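Long-range contacts in ORF 37 (Human herpesvirus 8 type M, PDB 3POV), which degrades DNA as an alkaline endonuclease and exonuclease, processing branched or non-linear viral DNA intermediates so that unit-length genomes can be packaged: residues 182-187 with 430-435; 249-254 with 409-414; 264-269 with 280-285; 344-349 with 436-441. All coordinates share one frame; numbering follows the deposited sequence.

Interaction 1: residues 182-187 with 430-435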
# COMPACT_ATOMS: atom_id res chain seq x y z
N GLY A 182 -3.39 -1.87 14.69
CA GLY A 182 -2.70 -2.52 13.59
C GLY A 182 -1.47 -1.75 13.15
O GLY A 182 -0.42 -2.34 12.88
N LEU A 183 -1.60 -0.43 13.09
CA LEU A 183 -0.49 0.45 12.71
C LEU A 183 0.67 0.33 13.69
O LEU A 183 1.83 0.52 13.31
CB LEU A 183 -0.96 1.90 12.62
CG LEU A 183 0.06 2.95 12.19
CD1 LEU A 183 0.66 2.61 10.83
CD2 LEU A 183 -0.57 4.33 12.16
N ARG A 184 0.37 0.00 14.94
CA ARG A 184 1.41 -0.18 15.94
C ARG A 184 2.20 -1.46 15.70
O ARG A 184 3.38 -1.55 16.02
CB ARG A 184 0.83 -0.17 17.35
CG ARG A 184 0.23 1.16 17.74
CD ARG A 184 0.14 1.31 19.25
NE ARG A 184 -0.65 0.24 19.85
CZ ARG A 184 -0.92 0.16 21.15
NH1 ARG A 184 -0.46 1.09 21.98
NH2 ARG A 184 -1.64 -0.85 21.62
N CYS A 185 1.53 -2.45 15.12
CA CYS A 185 2.17 -3.73 14.83
C CYS A 185 3.05 -3.64 13.59
O CYS A 185 4.15 -4.19 13.56
CB CYS A 185 1.12 -4.83 14.69
SG CYS A 185 0.05 -5.01 16.14
N GLU A 186 2.57 -2.94 12.58
CA GLU A 186 3.37 -2.70 11.38
C GLU A 186 4.69 -2.04 11.77
O GLU A 186 5.74 -2.38 11.24
CB GLU A 186 2.61 -1.81 10.40
CG GLU A 186 1.15 -2.17 10.26
CD GLU A 186 0.73 -2.37 8.82
OE1 GLU A 186 0.04 -3.37 8.54
OE2 GLU A 186 1.08 -1.52 7.96
N GLU A 187 4.63 -1.11 12.71
CA GLU A 187 5.83 -0.43 13.16
C GLU A 187 6.82 -1.42 13.77
O GLU A 187 8.04 -1.25 13.65
CB GLU A 187 5.49 0.68 14.15
CG GLU A 187 6.27 1.97 13.91
CD GLU A 187 7.77 1.78 14.07
OE1 GLU A 187 8.29 2.09 15.16
OE2 GLU A 187 8.43 1.34 13.10
N ASP A 430 7.07 -1.04 22.22
CA ASP A 430 5.96 -0.45 22.94
C ASP A 430 5.35 -1.50 23.87
O ASP A 430 4.94 -2.57 23.42
CB ASP A 430 4.91 0.08 21.96
CG ASP A 430 3.70 0.66 22.67
OD1 ASP A 430 3.83 1.05 23.85
OD2 ASP A 430 2.62 0.74 22.04
N PRO A 431 5.29 -1.20 25.17
CA PRO A 431 4.79 -2.18 26.14
C PRO A 431 3.33 -2.52 25.89
O PRO A 431 2.81 -3.48 26.46
CB PRO A 431 4.95 -1.46 27.49
CG PRO A 431 5.00 -0.01 27.15
CD PRO A 431 5.66 0.08 25.81
N HIS A 432 2.67 -1.74 25.03
CA HIS A 432 1.25 -1.93 24.77
C HIS A 432 0.98 -2.70 23.48
O HIS A 432 -0.16 -3.09 23.22
CB HIS A 432 0.53 -0.58 24.76
CG HIS A 432 0.69 0.19 26.04
ND1 HIS A 432 1.58 1.25 26.17
CD2 HIS A 432 0.09 0.06 27.24
CE1 HIS A 432 1.50 1.73 27.39
NE2 HIS A 432 0.61 1.03 28.07
N VAL A 433 2.01 -2.93 22.68
CA VAL A 433 1.85 -3.69 21.44
C VAL A 433 2.11 -5.18 21.66
O VAL A 433 2.86 -5.57 22.55
CB VAL A 433 2.73 -3.14 20.29
CG1 VAL A 433 4.20 -3.50 20.51
CG2 VAL A 433 2.25 -3.69 18.95
N GLU A 434 1.47 -6.01 20.84
CA GLU A 434 1.62 -7.46 20.95
C GLU A 434 3.05 -7.89 20.68
O GLU A 434 3.89 -7.10 20.27
CB GLU A 434 0.65 -8.18 20.01
CG GLU A 434 -0.81 -7.85 20.30
CD GLU A 434 -1.77 -8.79 19.61
OE1 GLU A 434 -2.95 -8.41 19.42
OE2 GLU A 434 -1.36 -9.92 19.26
N ILE A 435 3.33 -9.16 20.95
CA ILE A 435 4.68 -9.69 20.83
C ILE A 435 4.84 -10.48 19.54
O ILE A 435 4.03 -11.36 19.24
CB ILE A 435 5.06 -10.58 22.04
CG1 ILE A 435 5.11 -9.73 23.32
CG2 ILE A 435 6.39 -11.29 21.81
CD1 ILE A 435 5.45 -10.51 24.55

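Interaction 2: residues 249-254 with 409-414. With nucleotides of chain B.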
# COMPACT_ATOMS: atom_id res chain seq x y z
N CYS A 249 0.57 -8.12 8.81
CA CYS A 249 0.50 -8.67 10.17
C CYS A 249 -0.49 -9.83 10.29
O CYS A 249 -1.64 -9.71 9.87
CB CYS A 249 0.11 -7.59 11.17
SG CYS A 249 1.28 -6.25 11.41
N ARG A 250 -0.05 -10.95 10.87
CA ARG A 250 -0.96 -12.05 11.19
C ARG A 250 -1.19 -12.14 12.70
O ARG A 250 -0.25 -11.99 13.49
CB ARG A 250 -0.43 -13.38 10.66
CG ARG A 250 -0.62 -13.64 9.18
CD ARG A 250 -2.08 -13.73 8.77
NE ARG A 250 -2.57 -12.43 8.33
CZ ARG A 250 -2.82 -12.10 7.07
NH1 ARG A 250 -2.65 -12.98 6.10
NH2 ARG A 250 -3.25 -10.89 6.78
N PHE A 251 -2.43 -12.41 13.10
CA PHE A 251 -2.79 -12.50 14.51
C PHE A 251 -3.45 -13.83 14.90
O PHE A 251 -3.55 -14.15 16.08
CB PHE A 251 -3.69 -11.33 14.90
CG PHE A 251 -3.04 -9.99 14.74
CD1 PHE A 251 -2.19 -9.51 15.73
CD2 PHE A 251 -3.24 -9.23 13.60
CE1 PHE A 251 -1.57 -8.28 15.58
CE2 PHE A 251 -2.63 -8.00 13.45
CZ PHE A 251 -1.79 -7.52 14.44
N LYS A 252 -3.89 -14.59 13.90
CA LYS A 252 -4.59 -15.86 14.11
C LYS A 252 -3.76 -16.92 14.82
O LYS A 252 -4.25 -18.00 15.11
CB LYS A 252 -5.00 -16.46 12.77
CG LYS A 252 -6.08 -15.75 12.02
CD LYS A 252 -6.33 -16.45 10.70
CE LYS A 252 -5.03 -16.63 9.92
NZ LYS A 252 -5.29 -17.13 8.54
N TYR A 253 -2.49 -16.63 15.05
CA TYR A 253 -1.57 -17.61 15.62
C TYR A 253 -1.12 -17.14 17.00
O TYR A 253 -0.09 -17.57 17.52
CB TYR A 253 -0.37 -17.86 14.70
CG TYR A 253 -0.72 -18.66 13.46
CD1 TYR A 253 -0.72 -20.05 13.49
CD2 TYR A 253 -1.06 -18.02 12.27
CE1 TYR A 253 -1.05 -20.78 12.36
CE2 TYR A 253 -1.38 -18.75 11.14
CZ TYR A 253 -1.38 -20.13 11.19
OH TYR A 253 -1.70 -20.85 10.06
N THR A 254 -1.91 -16.24 17.59
CA THR A 254 -1.73 -15.86 18.97
C THR A 254 -2.03 -17.07 19.86
O THR A 254 -2.93 -17.85 19.56
CB THR A 254 -2.66 -14.71 19.35
OG1 THR A 254 -2.30 -14.21 20.65
CG2 THR A 254 -4.11 -15.17 19.34
N GLY A 409 4.68 -10.14 10.00
CA GLY A 409 4.96 -10.48 11.38
C GLY A 409 3.80 -11.26 11.96
O GLY A 409 2.64 -10.91 11.75
N PHE A 410 4.13 -12.34 12.67
CA PHE A 410 3.13 -13.10 13.43
C PHE A 410 3.21 -12.71 14.91
O PHE A 410 4.27 -12.79 15.53
CB PHE A 410 3.35 -14.60 13.23
CG PHE A 410 3.06 -15.07 11.83
CD1 PHE A 410 1.89 -15.73 11.53
CD2 PHE A 410 3.95 -14.80 10.80
CE1 PHE A 410 1.61 -16.15 10.23
CE2 PHE A 410 3.69 -15.21 9.50
CZ PHE A 410 2.52 -15.88 9.22
N PHE A 411 2.08 -12.29 15.46
CA PHE A 411 2.02 -11.74 16.81
C PHE A 411 1.24 -12.63 17.78
O PHE A 411 0.38 -13.41 17.36
CB PHE A 411 1.39 -10.35 16.78
CG PHE A 411 2.24 -9.30 16.14
CD1 PHE A 411 3.04 -8.46 16.91
CD2 PHE A 411 2.25 -9.13 14.76
CE1 PHE A 411 3.83 -7.49 16.33
CE2 PHE A 411 3.04 -8.16 14.16
CZ PHE A 411 3.83 -7.34 14.95
N ARG A 412 1.52 -12.49 19.07
CA ARG A 412 0.72 -13.13 20.13
C ARG A 412 0.47 -12.11 21.24
O ARG A 412 1.27 -11.19 21.44
CB ARG A 412 1.41 -14.38 20.71
CG ARG A 412 2.70 -14.09 21.48
CD ARG A 412 3.29 -15.34 22.14
NE ARG A 412 4.60 -15.08 22.74
CZ ARG A 412 4.78 -14.56 23.95
NH1 ARG A 412 3.74 -14.25 24.71
NH2 ARG A 412 6.01 -14.35 24.40
N LYS A 413 -0.65 -12.27 21.95
CA LYS A 413 -0.94 -11.37 23.06
C LYS A 413 0.07 -11.59 24.17
O LYS A 413 0.52 -12.72 24.39
CB LYS A 413 -2.36 -11.61 23.59
CG LYS A 413 -3.45 -11.37 22.57
CD LYS A 413 -4.83 -11.52 23.18
CE LYS A 413 -5.92 -11.31 22.15
NZ LYS A 413 -5.87 -12.36 21.08
N ARG A 414 0.46 -10.51 24.85
CA ARG A 414 1.37 -10.60 25.99
C ARG A 414 0.78 -11.45 27.12
O ARG A 414 -0.42 -11.40 27.39
CB ARG A 414 1.71 -9.21 26.52
CG ARG A 414 2.52 -8.33 25.58
CD ARG A 414 2.85 -7.00 26.23
NE ARG A 414 3.67 -6.14 25.38
CZ ARG A 414 4.99 -5.99 25.51
NH1 ARG A 414 5.64 -6.63 26.47
NH2 ARG A 414 5.65 -5.18 24.69
P DG B 3 -5.50 -12.53 10.69
OP1 DG B 3 -4.36 -13.20 11.33
OP2 DG B 3 -5.90 -12.93 9.33
O5' DG B 3 -6.80 -12.66 11.60
C5' DG B 3 -6.78 -12.25 12.95
C4' DG B 3 -8.16 -12.52 13.50
O4' DG B 3 -9.06 -11.55 12.94
C3' DG B 3 -8.73 -13.90 13.15
O3' DG B 3 -9.02 -14.63 14.33
C2' DG B 3 -9.99 -13.61 12.33
C1' DG B 3 -10.30 -12.17 12.70
N9 DG B 3 -10.91 -11.40 11.62
C8 DG B 3 -10.44 -11.27 10.34
N7 DG B 3 -11.18 -10.50 9.60
C5 DG B 3 -12.21 -10.10 10.45
C6 DG B 3 -13.32 -9.27 10.19
O6 DG B 3 -13.62 -8.70 9.14
N1 DG B 3 -14.12 -9.12 11.32
C2 DG B 3 -13.88 -9.72 12.54
N2 DG B 3 -14.76 -9.46 13.52
N3 DG B 3 -12.84 -10.51 12.79
C4 DG B 3 -12.05 -10.65 11.70
P DG B 2 -5.25 -6.95 6.73
OP1 DG B 2 -3.89 -7.03 6.17
OP2 DG B 2 -6.44 -7.13 5.87
O5' DG B 2 -5.37 -8.03 7.92
C5' DG B 2 -4.55 -7.90 9.07
C4' DG B 2 -5.22 -8.63 10.21
O4' DG B 2 -6.38 -7.88 10.62
C3' DG B 2 -5.70 -10.03 9.85
O3' DG B 2 -5.17 -10.96 10.78
C2' DG B 2 -7.22 -9.96 9.88
C1' DG B 2 -7.49 -8.73 10.74
N9 DG B 2 -8.67 -7.98 10.33
C8 DG B 2 -8.91 -7.42 9.10
N7 DG B 2 -10.05 -6.79 9.02
C5 DG B 2 -10.61 -6.95 10.29
C6 DG B 2 -11.84 -6.48 10.80
O6 DG B 2 -12.71 -5.82 10.21
N1 DG B 2 -12.02 -6.85 12.13
C2 DG B 2 -11.11 -7.58 12.87
N2 DG B 2 -11.46 -7.84 14.14
N3 DG B 2 -9.95 -8.03 12.40
C4 DG B 2 -9.77 -7.67 11.11
O HOH W 1 -0.41 -14.64 15.14
O HOH W 2 2.27 -15.87 17.02

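Interaction 3: residues 264-269 with 280-285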
# COMPACT_ATOMS: atom_id res chain seq x y z
N TYR A 264 0.42 -23.36 21.00
CA TYR A 264 1.60 -23.15 21.82
C TYR A 264 2.56 -24.33 21.71
O TYR A 264 3.78 -24.15 21.58
CB TYR A 264 1.23 -22.91 23.28
CG TYR A 264 2.42 -22.78 24.20
CD1 TYR A 264 3.38 -21.79 23.98
CD2 TYR A 264 2.60 -23.63 25.28
CE1 TYR A 264 4.48 -21.66 24.81
CE2 TYR A 264 3.70 -23.51 26.12
CZ TYR A 264 4.63 -22.52 25.88
OH TYR A 264 5.72 -22.39 26.71
N ALA A 265 2.01 -25.53 21.78
CA ALA A 265 2.79 -26.75 21.67
C ALA A 265 3.53 -26.82 20.34
O ALA A 265 4.74 -27.05 20.31
CB ALA A 265 1.91 -27.98 21.87
N ALA A 266 2.80 -26.62 19.24
CA ALA A 266 3.41 -26.59 17.91
C ALA A 266 4.47 -25.50 17.84
O ALA A 266 5.46 -25.63 17.13
CB ALA A 266 2.36 -26.38 16.84
N TYR A 267 4.25 -24.42 18.58
CA TYR A 267 5.21 -23.32 18.62
C TYR A 267 6.50 -23.72 19.32
O TYR A 267 7.60 -23.41 18.85
CB TYR A 267 4.59 -22.09 19.30
CG TYR A 267 5.61 -21.04 19.65
CD1 TYR A 267 6.22 -20.27 18.67
CD2 TYR A 267 5.96 -20.81 20.98
CE1 TYR A 267 7.16 -19.31 18.99
CE2 TYR A 267 6.90 -19.85 21.31
CZ TYR A 267 7.49 -19.10 20.32
OH TYR A 267 8.42 -18.14 20.65
N GLN A 268 6.37 -24.42 20.45
CA GLN A 268 7.54 -24.91 21.18
C GLN A 268 8.42 -25.80 20.30
O GLN A 268 9.65 -25.69 20.33
CB GLN A 268 7.12 -25.65 22.45
CG GLN A 268 6.63 -24.72 23.55
CD GLN A 268 6.18 -25.47 24.80
OE1 GLN A 268 5.24 -26.25 24.75
NE2 GLN A 268 6.85 -25.22 25.92
N ARG A 269 7.80 -26.66 19.51
CA ARG A 269 8.55 -27.54 18.61
C ARG A 269 9.26 -26.73 17.53
O ARG A 269 10.41 -27.00 17.20
CB ARG A 269 7.64 -28.60 17.99
CG ARG A 269 7.25 -29.71 18.95
CD ARG A 269 6.46 -30.81 18.27
NE ARG A 269 5.13 -30.36 17.86
CZ ARG A 269 4.10 -30.22 18.69
NH1 ARG A 269 2.93 -29.81 18.23
NH2 ARG A 269 4.26 -30.49 19.98
N LYS A 280 5.30 -26.41 9.34
CA LYS A 280 4.05 -26.98 8.85
C LYS A 280 3.09 -27.25 9.99
O LYS A 280 1.96 -26.77 10.00
CB LYS A 280 4.33 -28.27 8.08
CG LYS A 280 3.09 -28.97 7.57
CD LYS A 280 3.45 -30.25 6.84
CE LYS A 280 2.22 -30.96 6.31
NZ LYS A 280 2.56 -32.23 5.62
N ASP A 281 3.54 -28.03 10.97
CA ASP A 281 2.73 -28.36 12.13
C ASP A 281 2.16 -27.10 12.77
O ASP A 281 0.97 -27.03 13.09
CB ASP A 281 3.54 -29.14 13.16
CG ASP A 281 3.85 -30.55 12.70
OD1 ASP A 281 3.49 -30.90 11.56
OD2 ASP A 281 4.47 -31.31 13.48
N PHE A 282 3.01 -26.10 12.95
CA PHE A 282 2.60 -24.81 13.49
C PHE A 282 1.48 -24.17 12.66
O PHE A 282 0.44 -23.80 13.18
CB PHE A 282 3.81 -23.87 13.59
CG PHE A 282 3.50 -22.55 14.24
CD1 PHE A 282 3.30 -22.46 15.61
CD2 PHE A 282 3.43 -21.39 13.48
CE1 PHE A 282 3.02 -21.24 16.21
CE2 PHE A 282 3.16 -20.17 14.08
CZ PHE A 282 2.95 -20.10 15.44
N PHE A 283 1.71 -24.05 11.35
CA PHE A 283 0.73 -23.44 10.46
C PHE A 283 -0.64 -24.12 10.51
O PHE A 283 -1.67 -23.47 10.36
CB PHE A 283 1.25 -23.42 9.02
CG PHE A 283 2.11 -22.25 8.70
CD1 PHE A 283 1.76 -20.98 9.13
CD2 PHE A 283 3.27 -22.40 7.96
CE1 PHE A 283 2.55 -19.88 8.83
CE2 PHE A 283 4.06 -21.30 7.65
CZ PHE A 283 3.70 -20.04 8.10
N TYR A 284 -0.63 -25.44 10.70
CA TYR A 284 -1.87 -26.21 10.66
C TYR A 284 -2.48 -26.45 12.04
O TYR A 284 -3.43 -27.22 12.18
CB TYR A 284 -1.63 -27.55 9.95
CG TYR A 284 -1.37 -27.40 8.47
CD1 TYR A 284 -2.16 -26.56 7.68
CD2 TYR A 284 -0.35 -28.11 7.85
CE1 TYR A 284 -1.93 -26.43 6.33
CE2 TYR A 284 -0.12 -27.99 6.49
CZ TYR A 284 -0.91 -27.15 5.74
OH TYR A 284 -0.68 -27.01 4.38
N SER A 285 -1.94 -25.77 13.04
CA SER A 285 -2.45 -25.88 14.40
C SER A 285 -3.75 -25.09 14.58
O SER A 285 -4.36 -25.12 15.65
CB SER A 285 -1.40 -25.41 15.41
OG SER A 285 -1.19 -24.01 15.33
O HOH W 3 6.19 -30.49 15.18

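Interaction 4: residues 344-349 with 436-441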
# COMPACT_ATOMS: atom_id res chain seq x y z
N VAL A 344 12.14 -17.61 6.54
CA VAL A 344 11.42 -17.69 7.81
C VAL A 344 12.33 -17.33 8.98
O VAL A 344 13.38 -17.93 9.16
CB VAL A 344 10.85 -19.11 8.03
CG1 VAL A 344 9.96 -19.14 9.26
CG2 VAL A 344 10.09 -19.58 6.80
N TYR A 345 11.92 -16.34 9.76
CA TYR A 345 12.69 -15.94 10.94
C TYR A 345 11.94 -16.26 12.23
O TYR A 345 10.92 -15.64 12.53
CB TYR A 345 13.02 -14.45 10.90
CG TYR A 345 13.82 -14.03 9.69
CD1 TYR A 345 15.20 -13.95 9.74
CD2 TYR A 345 13.18 -13.72 8.50
CE1 TYR A 345 15.93 -13.57 8.64
CE2 TYR A 345 13.90 -13.34 7.39
CZ TYR A 345 15.28 -13.27 7.46
OH TYR A 345 16.00 -12.88 6.35
N VAL A 346 12.46 -17.22 12.98
CA VAL A 346 11.95 -17.49 14.31
C VAL A 346 12.59 -16.49 15.27
O VAL A 346 13.82 -16.41 15.37
CB VAL A 346 12.29 -18.93 14.76
CG1 VAL A 346 11.92 -19.14 16.24
CG2 VAL A 346 11.59 -19.95 13.88
N LEU A 347 11.76 -15.72 15.96
CA LEU A 347 12.27 -14.71 16.87
C LEU A 347 12.43 -15.27 18.28
O LEU A 347 11.64 -16.12 18.70
CB LEU A 347 11.34 -13.49 16.90
CG LEU A 347 11.06 -12.86 15.53
CD1 LEU A 347 10.06 -11.73 15.65
CD2 LEU A 347 12.35 -12.38 14.90
N THR A 348 13.44 -14.81 19.00
CA THR A 348 13.61 -15.21 20.39
C THR A 348 12.45 -14.71 21.23
O THR A 348 12.03 -13.55 21.12
CB THR A 348 14.95 -14.70 21.01
OG1 THR A 348 14.90 -13.28 21.18
CG2 THR A 348 16.13 -15.08 20.13
N ASP A 349 11.93 -15.59 22.08
CA ASP A 349 10.95 -15.22 23.09
C ASP A 349 11.64 -14.34 24.13
O ASP A 349 12.66 -14.74 24.70
CB ASP A 349 10.41 -16.49 23.75
CG ASP A 349 9.27 -16.21 24.71
OD1 ASP A 349 9.30 -15.15 25.37
OD2 ASP A 349 8.37 -17.05 24.81
N PRO A 436 5.88 -10.14 18.76
CA PRO A 436 6.19 -10.83 17.51
C PRO A 436 6.90 -12.15 17.77
O PRO A 436 7.90 -12.18 18.48
CB PRO A 436 7.12 -9.84 16.80
CG PRO A 436 7.81 -9.14 17.91
CD PRO A 436 6.80 -9.02 19.01
N THR A 437 6.40 -13.22 17.17
CA THR A 437 6.97 -14.55 17.34
C THR A 437 7.68 -15.01 16.06
O THR A 437 8.72 -15.66 16.12
CB THR A 437 5.88 -15.57 17.72
OG1 THR A 437 4.96 -15.72 16.64
CG2 THR A 437 5.11 -15.09 18.96
N LEU A 438 7.10 -14.65 14.92
CA LEU A 438 7.63 -15.05 13.62
C LEU A 438 7.73 -13.87 12.66
O LEU A 438 6.93 -12.94 12.72
CB LEU A 438 6.71 -16.09 12.98
CG LEU A 438 7.04 -17.58 13.02
CD1 LEU A 438 6.10 -18.30 12.06
CD2 LEU A 438 8.49 -17.84 12.65
N LEU A 439 8.70 -13.93 11.76
CA LEU A 439 8.82 -12.96 10.67
C LEU A 439 9.11 -13.69 9.36
O LEU A 439 10.17 -14.28 9.20
CB LEU A 439 9.93 -11.94 10.98
CG LEU A 439 10.03 -10.67 10.11
CD1 LEU A 439 11.09 -10.81 9.03
CD2 LEU A 439 8.69 -10.26 9.51
N ILE A 440 8.15 -13.66 8.45
CA ILE A 440 8.31 -14.33 7.16
C ILE A 440 8.44 -13.34 5.99
O ILE A 440 7.52 -12.58 5.71
CB ILE A 440 7.15 -15.30 6.87
CG1 ILE A 440 7.04 -16.33 8.01
CG2 ILE A 440 7.33 -15.98 5.50
CD1 ILE A 440 5.92 -17.32 7.85
N VAL A 441 9.59 -13.37 5.33
CA VAL A 441 9.83 -12.53 4.16
C VAL A 441 9.64 -13.34 2.88
O VAL A 441 10.34 -14.32 2.65
CB VAL A 441 11.24 -11.94 4.17
CG1 VAL A 441 11.46 -11.09 2.92
CG2 VAL A 441 11.46 -11.10 5.42
O HOH W 4 9.28 -13.45 20.72

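Interaction 1: residues 182-187 with 430-435
Asp430, the acidic partner of Arg184 in this contact, has its OD1 gripped twice by His432: ND1 donates at 3.2 Å on the syn side of the carboxylate, and the backbone N of His432 adds a weak bond. Both hold the carboxylate steady over the type I turn that runs from Asp430 to Val433. The other oxygen, OD2, is left to face Arg184 NH1 at 3.1 Å. It is a salt bridge of charge alone, because OD2 sits well out of the guanidinium plane and the two flat groups are turned 71° apart, with no N-H aimed at the oxygen. The arginine chain bends at its third torsion (chi3 -58°), which brings its end alongside the turn. There NH1 also packs on His432 CB at 3.4 Å, and the guanidinium lies within 12° of parallel to the imidazole plane. Val433 N lies over one face of the guanidinium.

Nearer the helix backbone the contact is mostly a matter of packing. Val433 points at the helix and its CG2 branch, anti to the backbone N, does the touching: it lies 3.8 Å from Cys185 SG and as far from Arg184 O. Outside the two segments, Arg414 donates through NH2 to Asp430 O and through NE to Val433 O, so the turn is also tied to the chain just past strand 403-412. Cys185 also meets Phe251, Phe411 and Cys249. In this way the loop leading into strand 435-443 is fastened to helix 181-197, the helix that carries Glu186, a magnesium ligand in another structure of this protein, beside the catalytic sheet of a PD-(D/E)XK nuclease.

Interaction 2: residues 249-254 with 409-414
Just past the metal site, Cys249 and Arg250 pair in parallel with Gly409 and Phe410, and the turn that follows clasps a DNA phosphate. Arg250 N donates to Gly409 O at 2.8 Å, and Arg250 O takes Phe411 N. Beyond it the chain turns away, and Phe251 N (2.7 Å) and Lys252 N (3.0 Å) both donate to OP1 of DG3 of chain B. The Arg250 chain folds back at chi2 and chi3, so that one guanidinium face looks toward OP2 of DG3 of chain B while NH1 pairs with Asp304.

Strand 243-250 carries Glu246, Ile247 and Lys248, which match the (D/E)XK signature of the type II restriction endonuclease superfamily, and Asp223 completes the protein side of the magnesium site. On the Cys249 face of the sheet, SG touches Phe411 CE2 obliquely at 3.8 Å. Past the strand end, the Phe251 ring lies beside Phe411, nearly parallel (25°) but slid so far that they barely overlap. On the Arg250 face, CB presses on Phe410 CD1 at 3.4 Å; from the turn, Tyr253 CD2 comes to that ring's edge.

Water 1 accepts from Tyr253 N within reach of Arg250 O and Phe411 O, while Thr254 OG1, anti to its own N (chi1 -171°), accepts from Lys413 N at 2.9 Å.

Interaction 3: residues 264-269 with 280-285
Asp281 comes first along the second helix and meets Arg269 through water 3: the water donates to Asp281 OD2 at 2.6 Å and accepts from Arg269 NE at 2.9 Å, near the guanidinium plane. The two charged ends stay too far apart for a direct salt bridge, so the water carries the link between them.

Phe282 follows and does most of the work. Its CA packs against Ala266 CB at 3.7 Å, and with just a methyl group between them the two backbones close to a CA-CA distance of 4.8 Å. The ring swings out anti to the backbone N (chi1 -176°) and slides along the first helix: CD1 rests on Tyr267 CA, CE1 on Tyr267 CB at 3.6 Å, while Ala266 C comes up at the ring edge. Phe282 and Tyr267 thus run side by side, pointing the same way.

By Tyr284 the chain has left the helix. Ser285 then turns back, its OG donating to Phe282 O at 2.7 Å in the carbonyl plane; the same oxygen also accepts Ser285 N, so two bonds grip this helix end. Ser285 CB closes on Ala266 CB at 4.1 Å.

Beyond the pair, Tyr253 and Leu438 also meet Phe282, and Tyr253 OH is bonded to Phe283 O. Together 262-272 and 276-283 form a short, roughly antiparallel helical hairpin, packed by its aromatic side chains against the nuclease sheet.

Interaction 4: residues 344-349 with 436-441
Leu438 wedges its CD2 between Val344 CG1 and Val346 CG2, 3.9 Å from each, where antiparallel strands 342-347 and 435-443 pair inside the mixed sheet of the nuclease fold. Thr437 and Leu438 together form a classic beta bulge opposite Phe410 of the next strand. The Leu438 side chain lies askew (chi1 -100°, well off a staggered position), which carries CD2 back over the neighbouring strand, close to Tyr345 O. Beside it Val344 CG1 also touches Ile440 CG1, and helix 276-283 covers this face through Leu279, Phe282 and Phe283.

The other face is built round Tyr345. Its CD2 lies against Leu439 CD1 at 3.6 Å, the two side chains running the same way, and its CE2 meets Val441 CG2. Leu439 O comes to the ring edge, in its plane, and also accepts Tyr345 N at 2.8 Å; Leu439 N returns a bond to Tyr345 O. Leu197 of helix 181-197 closes over Tyr345 and Val441.

Where the strands part, Leu347 N still donates to Thr437 O at 3.0 Å, and Leu347 CD1 packs on Pro436 CB, the side chains crossing at about a right angle. Past that point water 4 joins the two chain segments, donating to Thr348 O at 2.8 Å and Pro436 O at 2.9 Å.

In the fold
From the N terminus, helix 181-197 opens interaction 1, and the end of strand 243-250 opens interaction 2 inside that loop. Interaction 3 opens and closes at once, a short helical hairpin nested within both. Strand 342-347 then opens interaction 4. Strand 403-412 closes interaction 2 next, residues 430-435 close interaction 1, and strand 435-443, which follows directly, closes interaction 4 last, so interaction 4 crosses both. Strands 243-250, 403-412, 435-443 and 342-347 lie side by side in this order: Phe410 bonds to Thr437 and Leu438, joining interactions 2 and 4. The hairpin of interaction 3 packs on both, while interaction 1 ties helix 181-197 to the sheet.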